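Local coordinates for protein siderophore enterobactin esterase (Emericella nidulans, PDB 6GUO) that hydrolyses the ester bonds of the bacterial siderophore enterobactin, a step needed for releasing its iron inside the fungal cell, at residues 26-31 with 101-105. Numbering follows the deposited sequence.
Sequences KKDGPY and RRSYD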
loop_
_atom_site.group_PDB
_atom_site.type_symbol
_atom_site.label_atom_id
_atom_site.label_comp_id
_atom_site.label_asym_id
_atom_site.label_seq_id
_atom_site.Cartn_x
_atom_site.Cartn_y
_atom_site.Cartn_z
ATOM N N LYS A 26 -18.742 -20.874 13.483
ATOM C CA LYS A 26 -17.618 -21.481 14.203
ATOM C C LYS A 26 -17.608 -21.044 15.668
ATOM O O LYS A 26 -17.932 -19.895 15.976
ATOM C CB LYS A 26 -16.285 -21.109 13.544
ATOM C CG LYS A 26 -15.121 -21.983 13.983
ATOM C CD LYS A 26 -13.788 -21.439 13.502
ATOM C CE LYS A 26 -12.664 -22.429 13.767
ATOM N NZ LYS A 26 -12.679 -23.577 12.818
ATOM N N LYS A 27 -17.217 -21.966 16.551
ATOM C CA LYS A 27 -17.101 -21.712 18.001
ATOM C C LYS A 27 -16.230 -20.495 18.327
ATOM O O LYS A 27 -16.594 -19.672 19.170
ATOM C CB LYS A 27 -16.472 -22.916 18.708
ATOM C CG LYS A 27 -17.301 -24.192 18.751
ATOM C CD LYS A 27 -16.410 -25.432 18.822
ATOM C CE LYS A 27 -15.472 -25.439 20.028
ATOM N NZ LYS A 27 -14.323 -26.366 19.834
ATOM N N ASP A 28 -15.083 -20.400 17.653
ATOM C CA ASP A 28 -14.095 -19.328 17.881
ATOM C C ASP A 28 -14.644 -17.913 17.648
ATOM O O ASP A 28 -14.084 -16.940 18.161
ATOM C CB ASP A 28 -12.852 -19.537 17.001
ATOM C CG ASP A 28 -12.111 -20.829 17.318
ATOM O OD1 ASP A 28 -12.760 -21.897 17.354
ATOM O OD2 ASP A 28 -10.877 -20.780 17.518
ATOM N N GLY A 29 -15.716 -17.810 16.864
ATOM C CA GLY A 29 -16.427 -16.554 16.641
ATOM C C GLY A 29 -16.632 -16.340 15.158
ATOM O O GLY A 29 -16.141 -17.131 14.345
ATOM N N PRO A 30 -17.350 -15.265 14.787
ATOM C CA PRO A 30 -17.605 -15.035 13.373
ATOM C C PRO A 30 -16.349 -14.631 12.605
ATOM O O PRO A 30 -15.374 -14.163 13.198
ATOM C CB PRO A 30 -18.624 -13.882 13.368
ATOM C CG PRO A 30 -19.071 -13.719 14.784
ATOM C CD PRO A 30 -17.933 -14.203 15.623
ATOM N N TYR A 31 -16.385 -14.851 11.298
ATOM C CA TYR A 31 -15.423 -14.266 10.380
ATOM C C TYR A 31 -16.037 -13.014 9.777
ATOM O O TYR A 31 -17.260 -12.844 9.773
ATOM C CB TYR A 31 -15.070 -15.259 9.276
ATOM C CG TYR A 31 -14.265 -16.432 9.763
ATOM C CD1 TYR A 31 -12.904 -16.303 10.021
ATOM C CD2 TYR A 31 -14.862 -17.678 9.973
ATOM C CE1 TYR A 31 -12.154 -17.381 10.470
ATOM C CE2 TYR A 31 -14.119 -18.761 10.416
ATOM C CZ TYR A 31 -12.765 -18.611 10.665
ATOM O OH TYR A 31 -12.027 -19.686 11.119
ATOM N N ARG A 101 -6.767 -14.627 16.833
ATOM C CA ARG A 101 -7.336 -15.824 16.189
ATOM C C ARG A 101 -6.537 -16.334 14.986
ATOM O O ARG A 101 -6.664 -17.496 14.606
ATOM C CB ARG A 101 -8.782 -15.561 15.756
ATOM C CG ARG A 101 -9.746 -15.447 16.928
ATOM C CD ARG A 101 -11.143 -15.062 16.482
ATOM N NE ARG A 101 -11.699 -16.003 15.505
ATOM C CZ ARG A 101 -12.847 -15.826 14.850
ATOM N NH1 ARG A 101 -13.248 -16.738 13.971
ATOM N NH2 ARG A 101 -13.597 -14.747 15.062
ATOM N N ARG A 102 -5.732 -15.459 14.384
ATOM C CA ARG A 102 -4.907 -15.831 13.233
ATOM C C ARG A 102 -3.957 -17.010 13.486
ATOM O O ARG A 102 -3.683 -17.772 12.563
ATOM C CB ARG A 102 -4.109 -14.618 12.732
ATOM C CG ARG A 102 -2.970 -14.192 13.647
ATOM C CD ARG A 102 -2.434 -12.824 13.263
ATOM N NE ARG A 102 -1.812 -12.848 11.939
ATOM C CZ ARG A 102 -0.561 -13.240 11.673
ATOM N NH1 ARG A 102 -0.121 -13.205 10.417
ATOM N NH2 ARG A 102 0.258 -13.670 12.632
ATOM N N SER A 103 -3.458 -17.151 14.717
ATOM C CA SER A 103 -2.498 -18.212 15.043
ATOM C C SER A 103 -3.100 -19.599 14.839
ATOM O O SER A 103 -2.427 -20.496 14.336
ATOM C CB SER A 103 -1.963 -18.068 16.473
ATOM O OG SER A 103 -2.959 -18.331 17.443
ATOM N N TYR A 104 -4.365 -19.767 15.218
ATOM C CA TYR A 104 -5.074 -21.031 14.993
ATOM C C TYR A 104 -5.410 -21.214 13.508
ATOM O O TYR A 104 -5.123 -22.264 12.927
ATOM C CB TYR A 104 -6.349 -21.109 15.837
ATOM C CG TYR A 104 -7.117 -22.389 15.611
ATOM C CD1 TYR A 104 -6.611 -23.610 16.050
ATOM C CD2 TYR A 104 -8.336 -22.386 14.934
ATOM C CE1 TYR A 104 -7.302 -24.793 15.834
ATOM C CE2 TYR A 104 -9.035 -23.565 14.711
ATOM C CZ TYR A 104 -8.517 -24.766 15.164
ATOM O OH TYR A 104 -9.208 -25.938 14.949
ATOM N N ASP A 105 -6.004 -20.187 12.903
ATOM C CA ASP A 105 -6.473 -20.272 11.521
ATOM C C ASP A 105 -5.373 -20.514 10.488
ATOM O O ASP A 105 -5.626 -21.172 9.479
ATOM C CB ASP A 105 -7.264 -19.019 11.112
ATOM C CG ASP A 105 -8.665 -18.986 11.692
ATOM O OD1 ASP A 105 -9.140 -17.876 11.986
ATOM O OD2 ASP A 105 -9.300 -20.045 11.850
#
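Arg101 reaches into the bend formed by residues 26-31 and takes up backbone carbonyls with the end of its guanidinium group. The firmer bond runs from Arg101 NH2 to Pro30 O, 2.6 Å long and fairly straight at the hydrogen; the nitrogen is tilted out of the carbonyl plane. The second, from Arg101 NH1 to Gly29 O, is weak, since its N-H...O angle is just 123° despite a separation of 2.9 Å. A kink at chi3 in the arginine chain turns the guanidinium into this position, with Asp28 O over one of its faces. Arg101 NH1 also lies 3.7 Å from Tyr31 CE1, above the phenol ring. With Arg101 CZ 5.0 Å from the ring centroid and 20° off the normal, this is a cation-pi contact, although the two planes are inclined to each other.

The receiving loop contains a type I beta turn from Lys26 to Gly29, closed by the bond from Gly29 N to Lys26 O; the accepting carbonyls belong to the last residue of the turn and the one after it. The loop links the antiparallel strands 18-24 and 31-36 at one margin of the alpha/beta-hydrolase sheet, and the short helix 102-106 packs against it.

Three residues after Arg101, the ring of Tyr104 presents its edge to Lys26 CE, which lies 3.9 Å from Tyr104 CE2; the lysine is poorly ordered, so its position is less certain. The polar ends of both residues converge on Glu133, which pairs with the ammonium by a salt bridge and with the phenol by a hydrogen bond.

Asp105 accepts a hydrogen bond through OD2 from Tyr31 OH at 2.8 Å, the hydroxyl lying 37° out of the carboxylate plane. Its other oxygen, OD1, is hydrogen-bonded to Tyr91, so partners at both oxygens restrict rotation of this buried carboxylate.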